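Local coordinates for putative beta-glucosidase (Bifidobacterium adolescentis, PDB 5WAB), which hydrolyses beta-glucosidic bonds as a glycoside hydrolase of family 3, and probably also releases the terminal arabinopyranosyl group of ginsenoside Rb2, at residues A169-R174 with V518-G523; H237-S242 with D258-A263; G338-T343 with F379-E384. One frame throughout, in Å; residues are numbered along the deposited sequence.

The three contacts lie in different parts of the chain and none touches another. Interaction 1 joins the N-terminal family 3 region to the C-terminal one, pairing strand 168-170 with strand 517-519. The chain between them contains the other two contacts, first interaction 2, then interaction 3. Interaction 2 packs helix 239-245 against helix 257-265 in the TIM-barrel-like N-terminal region. Interaction 3 joins two loops that follow neighbouring parallel strands, 334-337 and 373-376, in the C-terminal region. The centres of interactions 1 and 2 are about 31 Å apart, and those of 2 and 3 about 50 Å apart. Interaction 1 thus ties together two regions that each hold one of the local contacts.

Interaction 1: residues A169-R174 with V518-G523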
# COMPACT_ATOMS: atom_id res chain seq x y z
N ALA A 169 -0.11 -8.46 18.46
CA ALA A 169 0.41 -9.20 17.32
C ALA A 169 1.70 -9.85 17.77
O ALA A 169 2.70 -9.16 17.99
CB ALA A 169 0.62 -8.28 16.12
N ASN A 170 1.68 -11.17 17.94
CA ASN A 170 2.84 -11.94 18.38
C ASN A 170 3.57 -12.44 17.14
O ASN A 170 3.09 -13.34 16.44
CB ASN A 170 2.41 -13.08 19.30
CG ASN A 170 1.76 -12.58 20.58
OD1 ASN A 170 2.10 -11.50 21.07
ND2 ASN A 170 0.83 -13.36 21.12
N ILE A 171 4.73 -11.85 16.87
CA ILE A 171 5.43 -12.00 15.61
C ILE A 171 6.88 -12.36 15.89
O ILE A 171 7.49 -11.81 16.81
CB ILE A 171 5.37 -10.69 14.79
CG1 ILE A 171 3.94 -10.14 14.76
CG2 ILE A 171 5.90 -10.91 13.37
CD1 ILE A 171 3.83 -8.81 14.07
N SER A 172 7.43 -13.28 15.11
CA SER A 172 8.84 -13.59 15.22
C SER A 172 9.68 -12.43 14.69
O SER A 172 9.21 -11.58 13.92
CB SER A 172 9.20 -14.85 14.45
OG SER A 172 9.17 -14.59 13.06
N GLN A 173 10.95 -12.40 15.10
CA GLN A 173 11.85 -11.34 14.66
C GLN A 173 12.06 -11.37 13.15
O GLN A 173 12.01 -10.32 12.49
CB GLN A 173 13.18 -11.43 15.40
CG GLN A 173 13.05 -10.96 16.84
CD GLN A 173 12.49 -9.55 16.92
OE1 GLN A 173 11.43 -9.32 17.51
NE2 GLN A 173 13.21 -8.59 16.35
N ARG A 174 12.28 -12.56 12.57
CA ARG A 174 12.42 -12.65 11.12
C ARG A 174 11.23 -12.05 10.40
O ARG A 174 11.39 -11.27 9.45
CB ARG A 174 12.61 -14.11 10.69
CG ARG A 174 14.04 -14.59 10.68
CD ARG A 174 14.17 -15.86 9.86
NE ARG A 174 13.95 -15.65 8.43
CZ ARG A 174 13.63 -16.62 7.57
NH1 ARG A 174 13.49 -17.87 8.00
NH2 ARG A 174 13.45 -16.35 6.29
N VAL A 518 -3.00 -12.41 18.62
CA VAL A 518 -3.02 -13.10 17.34
C VAL A 518 -1.58 -13.45 16.97
O VAL A 518 -0.71 -12.57 16.90
CB VAL A 518 -3.69 -12.26 16.23
CG1 VAL A 518 -3.11 -10.84 16.16
CG2 VAL A 518 -3.61 -12.96 14.89
N ASP A 519 -1.32 -14.75 16.79
CA ASP A 519 0.03 -15.26 16.57
C ASP A 519 0.30 -15.38 15.08
O ASP A 519 -0.40 -16.11 14.37
CB ASP A 519 0.20 -16.61 17.25
CG ASP A 519 -0.14 -16.57 18.72
OD1 ASP A 519 -0.17 -15.46 19.30
OD2 ASP A 519 -0.39 -17.65 19.31
N TYR A 520 1.30 -14.64 14.58
CA TYR A 520 1.63 -14.69 13.16
C TYR A 520 2.39 -15.98 12.86
O TYR A 520 3.58 -15.99 12.52
CB TYR A 520 2.42 -13.46 12.76
CG TYR A 520 1.62 -12.17 12.67
CD1 TYR A 520 0.39 -12.04 13.32
CD2 TYR A 520 2.10 -11.09 11.95
CE1 TYR A 520 -0.33 -10.85 13.24
CE2 TYR A 520 1.40 -9.91 11.87
CZ TYR A 520 0.19 -9.79 12.51
OH TYR A 520 -0.49 -8.60 12.40
N GLY A 521 1.67 -17.10 12.96
CA GLY A 521 2.29 -18.40 12.86
C GLY A 521 2.85 -18.73 11.50
O GLY A 521 3.68 -19.64 11.38
N GLU A 522 2.40 -18.02 10.46
CA GLU A 522 2.89 -18.24 9.11
C GLU A 522 4.29 -17.69 8.89
O GLU A 522 4.93 -18.05 7.89
CB GLU A 522 1.92 -17.64 8.09
CG GLU A 522 1.91 -16.11 8.07
CD GLU A 522 1.07 -15.51 9.17
OE1 GLU A 522 0.35 -16.27 9.86
OE2 GLU A 522 1.13 -14.28 9.35
N GLY A 523 4.78 -16.84 9.80
CA GLY A 523 6.15 -16.34 9.70
C GLY A 523 6.32 -15.44 8.49
O GLY A 523 5.50 -14.57 8.22
O HOH W 1 5.92 -14.76 13.41
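The side chain of I171 lies over one face of the Y520 ring. I171 CG1 is 3.8 Å from the centroid of the Y520 ring, a CH-pi contact displaced toward the rim. The chain then runs on extended (chi2 175°), which brings I171 CD1 within 3.5 Å of Y520 CE2. A169 CB touches the phenol end of the ring, 3.9 Å from Y520 CZ.

The backbones are held by two nearly straight hydrogen bonds. N170 N donates to V518 O at 3.0 Å, from above the carbonyl plane. Y520 N donates to N170 O at 2.9 Å, in the carbonyl plane. This is parallel beta pairing. It adds strand 517-519, from the C-terminal family 3 region, to the edge of a small mixed sheet, beside strand 168-170 of the N-terminal region.

A169 and V518 share one face of that sheet, N170 and D519 the other. N170 and D519 lie side by side, their amide and carboxylate planes 32° apart. N170 ND2 donates to D519 OD1 at 3.0 Å. N170 OD1 is bonded to S168 OG, and D519 OD1 also to H517 ND1.

Past the strands a water accepts from S172 N at 2.7 Å and donates to Y520 O at 2.8 Å. S172 caps helix 173-180, its OG bonded to A175 N.

Further out, Y520 OH is bonded to N159 OD1. R114 makes a cation-pi contact with Y520 and is itself salt-bridged by E522.

Interaction 2: residues H237-S242 with D258-A263; sequences HDRVAS and DQIVYA
R239 NH1 is gripped twice, by a salt bridge to D257 OD1 and a hydrogen bond to T256 OG1. E250 adds only a long, weak ion pair. Both strong partners lie at or just before the start of helix 257-265, so the arginine reaches across to the neighbouring helix. Its chain bends at chi2 (-60°) and chi3 (-51°), which folds the guanidinium over I260. I260 CG1 lies over one face of this group, 3.4 Å from R239 NH2.

The contact is between two short helices, 239-245 and 257-265, in the TIM-barrel-like region of family 3 enzymes. The first helix comes after strand 228-230 of the parallel sheet. No direct hydrogen bond joins 237-242 to 258-263. A water bridges them instead: it accepts from R239 N at 3.0 Å and donates to Q259 OE1 at 2.8 Å. Q259 extends beyond CG and crosses R239 at about a right angle, its OE1 3.5 Å from R239 CB.

V240, next to R239, puts CG2 3.6 Å from the CB of A263, one turn after Q259. D238 is the N-cap of helix 239-245. Its OD1 accepts a long, weak bond from A241 N, and D238 O accepts from S242 N at 2.8 Å.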
# COMPACT_ATOMS: atom_id res chain seq x y z
N HIS A 237 -1.39 5.49 26.06
CA HIS A 237 -2.04 5.08 27.30
C HIS A 237 -1.30 5.53 28.55
O HIS A 237 -1.94 5.72 29.59
CB HIS A 237 -2.19 3.56 27.32
CG HIS A 237 -3.07 3.02 26.23
ND1 HIS A 237 -3.94 3.82 25.52
CD2 HIS A 237 -3.17 1.78 25.69
CE1 HIS A 237 -4.56 3.09 24.62
NE2 HIS A 237 -4.11 1.85 24.70
N ASP A 238 0.02 5.67 28.47
CA ASP A 238 0.86 6.10 29.58
C ASP A 238 1.72 7.26 29.09
O ASP A 238 2.66 7.04 28.32
CB ASP A 238 1.73 4.95 30.09
CG ASP A 238 2.30 5.20 31.47
OD1 ASP A 238 2.54 6.37 31.83
OD2 ASP A 238 2.51 4.21 32.20
N ARG A 239 1.39 8.48 29.53
CA ARG A 239 2.10 9.66 29.03
C ARG A 239 3.60 9.54 29.25
O ARG A 239 4.39 9.78 28.34
CB ARG A 239 1.55 10.92 29.69
CG ARG A 239 0.17 11.35 29.23
CD ARG A 239 0.13 11.64 27.74
NE ARG A 239 1.18 12.56 27.30
CZ ARG A 239 1.10 13.89 27.36
NH1 ARG A 239 0.02 14.47 27.86
NH2 ARG A 239 2.11 14.64 26.93
N VAL A 240 4.01 9.17 30.47
CA VAL A 240 5.43 9.11 30.77
C VAL A 240 6.09 7.97 30.01
O VAL A 240 7.17 8.14 29.42
CB VAL A 240 5.64 8.96 32.29
CG1 VAL A 240 7.12 8.90 32.62
CG2 VAL A 240 4.99 10.11 33.02
N ALA A 241 5.45 6.79 29.98
CA ALA A 241 6.04 5.65 29.30
C ALA A 241 6.19 5.90 27.81
O ALA A 241 7.21 5.55 27.21
CB ALA A 241 5.20 4.40 29.56
N SER A 242 5.18 6.52 27.19
CA SER A 242 5.25 6.80 25.76
C SER A 242 6.38 7.77 25.44
O SER A 242 7.13 7.56 24.48
CB SER A 242 3.92 7.34 25.25
OG SER A 242 2.89 6.37 25.36
N ASP A 258 0.55 17.82 32.50
CA ASP A 258 1.07 17.98 33.86
C ASP A 258 1.84 16.74 34.30
O ASP A 258 2.76 16.83 35.11
CB ASP A 258 -0.08 18.30 34.82
CG ASP A 258 -1.13 17.19 34.89
OD1 ASP A 258 -1.50 16.64 33.83
OD2 ASP A 258 -1.61 16.87 36.00
N GLN A 259 1.49 15.57 33.74
CA GLN A 259 2.22 14.35 34.05
C GLN A 259 3.64 14.38 33.50
O GLN A 259 4.56 13.83 34.12
CB GLN A 259 1.46 13.13 33.51
CG GLN A 259 0.06 12.99 34.07
CD GLN A 259 -0.72 11.84 33.46
OE1 GLN A 259 -0.17 10.99 32.76
NE2 GLN A 259 -2.03 11.81 33.72
N ILE A 260 3.84 15.01 32.34
CA ILE A 260 5.20 15.16 31.83
C ILE A 260 6.00 16.10 32.72
O ILE A 260 7.18 15.85 33.01
CB ILE A 260 5.18 15.66 30.37
CG1 ILE A 260 4.32 14.74 29.50
CG2 ILE A 260 6.61 15.78 29.82
CD1 ILE A 260 4.80 13.29 29.43
N VAL A 261 5.37 17.18 33.19
CA VAL A 261 6.06 18.15 34.04
C VAL A 261 6.47 17.52 35.36
O VAL A 261 7.61 17.67 35.82
CB VAL A 261 5.17 19.39 34.27
CG1 VAL A 261 5.84 20.36 35.22
CG2 VAL A 261 4.86 20.06 32.95
N TYR A 262 5.54 16.81 36.00
CA TYR A 262 5.83 16.15 37.27
C TYR A 262 6.93 15.11 37.10
O TYR A 262 7.87 15.04 37.91
CB TYR A 262 4.56 15.50 37.82
CG TYR A 262 3.51 16.51 38.23
CD1 TYR A 262 3.88 17.76 38.71
CD2 TYR A 262 2.16 16.23 38.11
CE1 TYR A 262 2.93 18.69 39.07
CE2 TYR A 262 1.20 17.15 38.47
CZ TYR A 262 1.59 18.38 38.95
OH TYR A 262 0.64 19.31 39.31
N ALA A 263 6.83 14.27 36.06
CA ALA A 263 7.82 13.23 35.82
C ALA A 263 9.18 13.81 35.47
O ALA A 263 10.22 13.23 35.82
CB ALA A 263 7.34 12.29 34.72
O HOH W 2 -1.06 8.75 31.25

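Interaction 3: residues G338-T343 with F379-E384; sequences GEFART and FTLDLE
Apolar contact carries this meeting of two loops, with L381 as wedge. L381 CD2 sits over one face of the F340 ring, 3.7 Å from its centroid, in a CH-pi contact. L381 CD1, the other branch, lies 3.7 Å from T343 O. L381 CG is 3.7 Å from E339 CG, the side chains crossing at about a right angle.

The rings of F340 and F379 meet obliquely, planes 57° apart, with F340 CE2 3.7 Å from F379 CE1. F379 CG takes the crowded first-torsion position (chi1 56°). F379 CE2 comes within 3.5 Å of G338 CA, a residue with no side chain, and E339 N lies over one ring face.

No hydrogen bond crosses between the two loops. The carboxylate of E339 accepts three within its own loop. R342 grips it side-on, R342 NH2 to E339 OE1 at 2.7 Å in a salt bridge and NE to OE2, both on syn lone pairs. T343 OG1 donates to the anti lone pair of E339 OE2 at 2.7 Å. In the other loop, D382 OD1 accepts from T380 OG1 and from E384 N, the latter an Asx turn.

The loops follow strands 334-337 and 373-376, parallel neighbours in the mixed sheet of the C-terminal alpha/beta sandwich domain. F340 and F379 pack on helix 428-438 and strand 403-409, while K429 of that helix bonds to T380, D382 and E384.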
# COMPACT_ATOMS: atom_id res chain seq x y z
N GLY A 338 -25.89 -2.37 -13.51
CA GLY A 338 -25.24 -2.31 -12.20
C GLY A 338 -25.32 -0.90 -11.65
O GLY A 338 -24.92 0.07 -12.29
N GLU A 339 -25.83 -0.79 -10.42
CA GLU A 339 -26.02 0.51 -9.78
C GLU A 339 -24.70 1.24 -9.57
O GLU A 339 -24.71 2.47 -9.39
CB GLU A 339 -26.76 0.32 -8.45
CG GLU A 339 -27.15 1.61 -7.74
CD GLU A 339 -28.01 2.51 -8.60
OE1 GLU A 339 -28.86 1.98 -9.35
OE2 GLU A 339 -27.84 3.74 -8.52
N PHE A 340 -23.58 0.53 -9.55
CA PHE A 340 -22.28 1.19 -9.41
C PHE A 340 -22.02 2.16 -10.55
O PHE A 340 -21.25 3.12 -10.39
CB PHE A 340 -21.16 0.15 -9.35
CG PHE A 340 -21.19 -0.72 -8.12
CD1 PHE A 340 -20.80 -0.23 -6.89
CD2 PHE A 340 -21.59 -2.04 -8.21
CE1 PHE A 340 -20.82 -1.03 -5.76
CE2 PHE A 340 -21.61 -2.85 -7.08
CZ PHE A 340 -21.23 -2.34 -5.86
N ALA A 341 -22.63 1.93 -11.72
CA ALA A 341 -22.41 2.82 -12.85
C ALA A 341 -23.10 4.17 -12.65
O ALA A 341 -22.64 5.18 -13.20
CB ALA A 341 -22.90 2.17 -14.13
N ARG A 342 -24.19 4.21 -11.90
CA ARG A 342 -24.87 5.46 -11.59
C ARG A 342 -24.49 6.02 -10.23
O ARG A 342 -24.32 7.23 -10.09
CB ARG A 342 -26.39 5.29 -11.70
CG ARG A 342 -27.17 6.56 -11.43
CD ARG A 342 -28.65 6.34 -11.63
NE ARG A 342 -29.13 5.13 -10.99
CZ ARG A 342 -30.40 4.75 -11.01
NH1 ARG A 342 -31.30 5.49 -11.65
NH2 ARG A 342 -30.78 3.63 -10.41
N THR A 343 -24.35 5.16 -9.22
CA THR A 343 -23.92 5.58 -7.88
C THR A 343 -22.56 4.95 -7.63
O THR A 343 -22.46 3.84 -7.10
CB THR A 343 -24.92 5.15 -6.81
OG1 THR A 343 -26.24 5.54 -7.20
CG2 THR A 343 -24.57 5.79 -5.47
N PHE A 379 -29.62 -4.25 -9.62
CA PHE A 379 -29.62 -4.59 -8.21
C PHE A 379 -29.46 -3.31 -7.40
O PHE A 379 -29.15 -2.25 -7.95
CB PHE A 379 -28.52 -5.61 -7.88
CG PHE A 379 -27.15 -5.17 -8.29
CD1 PHE A 379 -26.33 -4.48 -7.41
CD2 PHE A 379 -26.67 -5.43 -9.56
CE1 PHE A 379 -25.06 -4.08 -7.79
CE2 PHE A 379 -25.40 -5.02 -9.95
CZ PHE A 379 -24.60 -4.35 -9.06
N THR A 380 -29.66 -3.43 -6.10
CA THR A 380 -29.48 -2.31 -5.19
C THR A 380 -28.20 -2.48 -4.39
O THR A 380 -27.68 -3.59 -4.22
CB THR A 380 -30.68 -2.17 -4.26
OG1 THR A 380 -30.93 -3.42 -3.61
CG2 THR A 380 -31.91 -1.76 -5.05
N LEU A 381 -27.66 -1.35 -3.91
CA LEU A 381 -26.42 -1.34 -3.15
C LEU A 381 -26.64 -1.57 -1.66
O LEU A 381 -25.86 -1.08 -0.84
CB LEU A 381 -25.66 -0.04 -3.40
CG LEU A 381 -25.27 0.22 -4.86
CD1 LEU A 381 -24.43 1.48 -5.00
CD2 LEU A 381 -24.54 -0.99 -5.44
N ASP A 382 -27.69 -2.29 -1.30
CA ASP A 382 -28.02 -2.59 0.09
C ASP A 382 -28.03 -4.10 0.29
O ASP A 382 -27.80 -4.88 -0.63
CB ASP A 382 -29.36 -1.97 0.48
CG ASP A 382 -30.46 -2.26 -0.52
OD1 ASP A 382 -30.48 -3.35 -1.12
OD2 ASP A 382 -31.33 -1.37 -0.70
N LEU A 383 -28.30 -4.49 1.54
CA LEU A 383 -28.40 -5.89 1.92
C LEU A 383 -29.78 -6.48 1.67
O LEU A 383 -30.01 -7.65 1.98
CB LEU A 383 -28.03 -6.05 3.40
N GLU A 384 -30.70 -5.69 1.11
CA GLU A 384 -32.04 -6.17 0.81
C GLU A 384 -31.98 -7.35 -0.17
O GLU A 384 -31.03 -7.46 -0.95
CB GLU A 384 -32.90 -5.05 0.24